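Local structure of coenzyme F420-dependent N(5),N(10)-methenyltetrahydromethanopterin reductase-related protein (Desulfurobacterium thermolithotrophum DSM 11699, 6HUZ) at residues Gln244-Ser247 with Ser248-Lys252; Gly257-Leu261 with Leu262-Ala266. The protein binds the iron-guanylylpyridinol cofactor and, as a bacterial [Fe]-hydrogenase paralog (HmdII), uses tetrahydrofolate derivatives as substrates. All coordinates share one frame; numbering follows the deposited sequence. Where two conformers were deposited one is given.

Both contacts are local. They lie on helix 232-262, and contact 2 runs on into helix 264-271. Between them the chain folds back, so that Leu258 CA comes 5.7 Å from Val250 CA. Their apolar faces meet there: Leu249 CD2 packs on Leu261 CD1 at 3.6 Å, and Leu258 also touches Ile246 and Val250. Contact 1 is the more buried and is regular helix. Its polar side sets Gln244, Ser247 and Thr251 against the second subunit, while Ser248 bonds within its own chain. Contact 2 is farther from the chain centre and only partly buried. It ends one helix and starts the next, with leucine packing, a water bridge and an asparagine cap. Both touch the second subunit.

Contact 1 (Gln244-Ser247 with Ser248-Lys252); sequences QVIS and SLVTK
Val245 and Leu249 sit one helical turn apart and point the same way, with CG1 of Val245 3.7 Å from CD1 of Leu249. Leu249 also leans over the backbone it follows: its CG is 3.3 Å from Val245 O. This is the close-packed face, and Thr316 covers both side chains. Next to it, Ser248 OG turns back beside its own backbone N (chi1 -63°). It then lies 2.9 Å from Gln244 O and is bonded to Thr316 O. Gln244 O is also held by Ser248 N at 2.8 Å, nearly straight at 163°. The same i to i+4 pattern continues from Leu249 N to Val245 O, Val250 N to Ile246 O and Thr251 N to Ser247 O. It is plain alpha-helix in the helical dimer-forming region of the Hmd family. Gln244 bonds through NE2 to OE1 of Gln244 of the second subunit, while its OE1 takes a bond from Ser320 N. Ile246 and Val250 pack more loosely, with CG2 to CG2 at 4.4 Å. The more hydrated side, at Ser247 and Thr251, lies against the second subunit. Water 1 joins them, 2.9 Å from Ser247 OG and 2.9 Å from Thr251 OG1. Ser247 OG is also bonded to Ala240 O of the second subunit. A bound sodium ion lies about 4 Å from the partly exposed side chain of Thr251.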
loop_
_atom_site.group_PDB
_atom_site.type_symbol
_atom_site.label_atom_id
_atom_site.label_comp_id
_atom_site.label_asym_id
_atom_site.label_seq_id
_atom_site.Cartn_x
_atom_site.Cartn_y
_atom_site.Cartn_z
ATOM N N GLN A 244 3.636 -1.112 -1.625
ATOM C CA GLN A 244 4.175 -0.471 -2.837
ATOM C C GLN A 244 3.730 -1.315 -4.039
ATOM O O GLN A 244 3.305 -0.776 -5.043
ATOM C CB GLN A 244 5.709 -0.463 -2.799
ATOM C CG GLN A 244 6.406 0.251 -3.953
ATOM C CD GLN A 244 5.976 1.688 -4.116
ATOM O OE1 GLN A 244 6.488 2.605 -3.459
ATOM N NE2 GLN A 244 5.025 1.917 -4.996
ATOM N N VAL A 245 3.854 -2.653 -3.942
ATOM C CA VAL A 245 3.467 -3.528 -5.048
ATOM C C VAL A 245 1.990 -3.373 -5.422
ATOM O O VAL A 245 1.672 -3.225 -6.608
ATOM C CB VAL A 245 3.842 -4.997 -4.752
ATOM C CG1 VAL A 245 3.123 -5.961 -5.690
ATOM C CG2 VAL A 245 5.350 -5.180 -4.847
ATOM N N ILE A 246 1.090 -3.429 -4.437
ATOM C CA ILE A 246 -0.337 -3.290 -4.733
ATOM C C ILE A 246 -0.578 -1.930 -5.352
ATOM O O ILE A 246 -1.235 -1.858 -6.365
ATOM C CB ILE A 246 -1.245 -3.479 -3.483
ATOM C CG1 ILE A 246 -1.142 -4.964 -2.983
ATOM C CG2 ILE A 246 -2.717 -3.109 -3.827
ATOM C CD1 ILE A 246 -1.714 -5.137 -1.588
ATOM N N SER A 247 -0.057 -0.861 -4.751
ATOM C CA SER A 247 -0.246 0.511 -5.280
ATOM C C SER A 247 0.252 0.608 -6.754
ATOM O O SER A 247 -0.450 1.155 -7.605
ATOM C CB SER A 247 0.549 1.514 -4.431
ATOM O OG SER A 247 0.208 2.823 -4.861
ATOM N N SER A 248 1.469 0.076 -7.044
ATOM C CA SER A 248 2.048 0.127 -8.395
ATOM C C SER A 248 1.163 -0.599 -9.413
ATOM O O SER A 248 0.982 -0.128 -10.546
ATOM C CB SER A 248 3.446 -0.525 -8.425
ATOM O OG SER A 248 4.322 0.222 -7.583
ATOM N N LEU A 249 0.614 -1.751 -9.001
ATOM C CA LEU A 249 -0.235 -2.565 -9.876
ATOM C C LEU A 249 -1.541 -1.856 -10.223
ATOM O O LEU A 249 -1.945 -1.863 -11.401
ATOM C CB LEU A 249 -0.490 -3.942 -9.245
ATOM C CG LEU A 249 0.699 -4.887 -9.292
ATOM C CD1 LEU A 249 0.487 -6.082 -8.330
ATOM C CD2 LEU A 249 0.994 -5.349 -10.715
ATOM N N VAL A 250 -2.194 -1.264 -9.235
ATOM C CA VAL A 250 -3.444 -0.501 -9.449
ATOM C C VAL A 250 -3.123 0.732 -10.330
ATOM O O VAL A 250 -3.832 0.989 -11.289
ATOM C CB VAL A 250 -4.129 -0.074 -8.117
ATOM C CG1 VAL A 250 -5.321 0.866 -8.396
ATOM C CG2 VAL A 250 -4.580 -1.295 -7.320
ATOM N N THR A 251 -2.054 1.478 -10.021
ATOM C CA THR A 251 -1.712 2.666 -10.829
ATOM C C THR A 251 -1.431 2.360 -12.268
ATOM O O THR A 251 -1.891 3.051 -13.184
ATOM C CB THR A 251 -0.469 3.367 -10.249
ATOM O OG1 THR A 251 -0.814 3.873 -8.977
ATOM C CG2 THR A 251 0.065 4.523 -11.139
ATOM N N LYS A 252 -0.627 1.355 -12.497
ATOM C CA LYS A 252 -0.265 1.035 -13.848
ATOM C C LYS A 252 -1.276 0.181 -14.592
ATOM O O LYS A 252 -1.521 0.422 -15.777
ATOM C CB LYS A 252 1.078 0.281 -13.798
ATOM C CG LYS A 252 1.643 -0.159 -15.124
ATOM C CD LYS A 252 2.252 0.968 -15.890
ATOM C CE LYS A 252 3.208 0.442 -16.936
ATOM N NZ LYS A 252 3.916 1.562 -17.601
HETATM O O HOH W 1 1.481 4.070 -7.185
#

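Contact 2 (Gly257-Leu261 with Leu262-Ala266); sequences GLIKL and LNVDA
Leu258 sends its CG away from its own backbone N (chi1 172°), whereas Leu262 swings its CG back beside the N (chi1 -75°). These two choices bring the leucines of successive turns together. The side chains cross at a slant, and Leu258 CD1 meets Leu262 CD1 at 3.4 Å, tighter than the usual van der Waals distance. CG of Leu262 also rests 3.6 Å from Leu258 O, and that oxygen takes the backbone bond from Leu262 N. The same side of the helix faces the second subunit, where Phe214 packs on Leu258 and Val202 on Leu262. An alanine at Leu262 is likely to open a gap between Leu258 and Val202 of the second subunit, leaving the Leu258 methyl CD1 without its close neighbour.

After Leu262 the helix stops. Asn263 takes a positive phi (75°), and its N makes only a weak bond to Ile259 O. Water 2 then donates to Ile259 O at 2.9 Å and accepts from Val264 N at 3.0 Å. It stands where a Schellman motif would have a direct bond between those two backbone atoms. Ile259 CG2 and Val264 CG2 pack at 4.2 Å across this turn. Ile259 is also covered by Leu301 and Ala305 of helix 299-306.

Asn263 is at once the residue that ends helix 232-262 and the N-cap of helix 264-271. Its OD1 accepts from Ala266 N at 3.0 Å. The bond is fairly straight at hydrogen, but the donor stands above the amide plane. This links the two helices with a single residue between them.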
loop_
_atom_site.group_PDB
_atom_site.type_symbol
_atom_site.label_atom_id
_atom_site.label_comp_id
_atom_site.label_asym_id
_atom_site.label_seq_id
_atom_site.Cartn_x
_atom_site.Cartn_y
_atom_site.Cartn_z
ATOM N N GLY A 257 -5.778 -5.567 -13.443
ATOM C CA GLY A 257 -4.400 -6.008 -13.541
ATOM C C GLY A 257 -3.922 -6.516 -12.189
ATOM O O GLY A 257 -3.276 -7.552 -12.107
ATOM N N LEU A 258 -4.269 -5.804 -11.127
ATOM C CA LEU A 258 -3.924 -6.162 -9.757
ATOM C C LEU A 258 -4.402 -7.569 -9.451
ATOM O O LEU A 258 -3.646 -8.382 -8.915
ATOM C CB LEU A 258 -4.624 -5.188 -8.785
ATOM C CG LEU A 258 -4.483 -5.583 -7.321
ATOM C CD1 LEU A 258 -3.054 -5.407 -6.837
ATOM C CD2 LEU A 258 -5.430 -4.780 -6.465
ATOM N N ILE A 259 -5.668 -7.844 -9.781
ATOM C CA ILE A 259 -6.272 -9.149 -9.527
ATOM C C ILE A 259 -5.592 -10.256 -10.363
ATOM O O ILE A 259 -5.248 -11.294 -9.812
ATOM C CB ILE A 259 -7.798 -9.099 -9.780
ATOM C CG1 ILE A 259 -8.512 -8.201 -8.725
ATOM C CG2 ILE A 259 -8.391 -10.509 -9.793
ATOM C CD1 ILE A 259 -9.908 -7.654 -9.192
ATOM N N LYS A 260 -5.398 -10.039 -11.677
ATOM C CA LYS A 260 -4.770 -11.053 -12.527
ATOM C C LYS A 260 -3.314 -11.321 -12.160
ATOM O O LYS A 260 -2.876 -12.474 -12.148
ATOM C CB LYS A 260 -4.822 -10.621 -13.998
ATOM C CG LYS A 260 -4.208 -11.633 -14.970
ATOM C CD LYS A 260 -4.995 -12.932 -15.000
ATOM C CE LYS A 260 -4.816 -13.688 -16.298
ATOM N NZ LYS A 260 -5.381 -12.960 -17.469
ATOM N N LEU A 261 -2.554 -10.281 -11.899
ATOM C CA LEU A 261 -1.148 -10.504 -11.583
ATOM C C LEU A 261 -0.865 -11.056 -10.184
ATOM O O LEU A 261 0.004 -11.903 -10.074
ATOM C CB LEU A 261 -0.358 -9.235 -11.861
ATOM C CG LEU A 261 -0.405 -8.826 -13.355
ATOM C CD1 LEU A 261 -0.044 -7.358 -13.526
ATOM C CD2 LEU A 261 0.494 -9.727 -14.197
ATOM N N LEU A 262 -1.564 -10.622 -9.122
ATOM C CA LEU A 262 -1.239 -11.179 -7.795
ATOM C C LEU A 262 -1.688 -12.643 -7.636
ATOM O O LEU A 262 -1.019 -13.432 -6.943
ATOM C CB LEU A 262 -1.859 -10.335 -6.666
ATOM C CG LEU A 262 -1.187 -9.016 -6.358
ATOM C CD1 LEU A 262 -1.958 -8.262 -5.275
ATOM C CD2 LEU A 262 0.251 -9.241 -5.894
ATOM N N ASN A 263 -2.823 -12.997 -8.267
ATOM C CA ASN A 263 -3.428 -14.336 -8.210
ATOM C C ASN A 263 -4.110 -14.533 -6.838
ATOM O O ASN A 263 -3.463 -14.801 -5.810
ATOM C CB ASN A 263 -2.435 -15.474 -8.551
ATOM C CG ASN A 263 -3.149 -16.807 -8.758
ATOM O OD1 ASN A 263 -4.086 -17.146 -8.032
ATOM N ND2 ASN A 263 -2.738 -17.605 -9.736
ATOM N N VAL A 264 -5.430 -14.398 -6.830
ATOM C CA VAL A 264 -6.235 -14.530 -5.598
ATOM C C VAL A 264 -6.047 -15.938 -4.974
ATOM O O VAL A 264 -5.873 -16.084 -3.764
ATOM C CB VAL A 264 -7.728 -14.254 -5.933
ATOM C CG1 VAL A 264 -8.647 -14.701 -4.807
ATOM C CG2 VAL A 264 -7.951 -12.775 -6.240
ATOM N N ASP A 265 -6.089 -16.962 -5.802
ATOM C CA ASP A 265 -5.915 -18.340 -5.312
ATOM C C ASP A 265 -4.584 -18.491 -4.593
ATOM O O ASP A 265 -4.527 -19.132 -3.548
ATOM C CB ASP A 265 -5.997 -19.339 -6.473
ATOM C CG ASP A 265 -7.416 -19.465 -6.991
ATOM O OD1 ASP A 265 -8.353 -19.161 -6.222
ATOM O OD2 ASP A 265 -7.589 -19.857 -8.171
ATOM N N ALA A 266 -3.522 -17.918 -5.158
ATOM C CA ALA A 266 -2.181 -17.987 -4.569
ATOM C C ALA A 266 -2.154 -17.235 -3.272
ATOM O O ALA A 266 -1.599 -17.720 -2.302
ATOM C CB ALA A 266 -1.151 -17.392 -5.522
HETATM O O HOH W 2 -6.641 -13.794 -9.531
#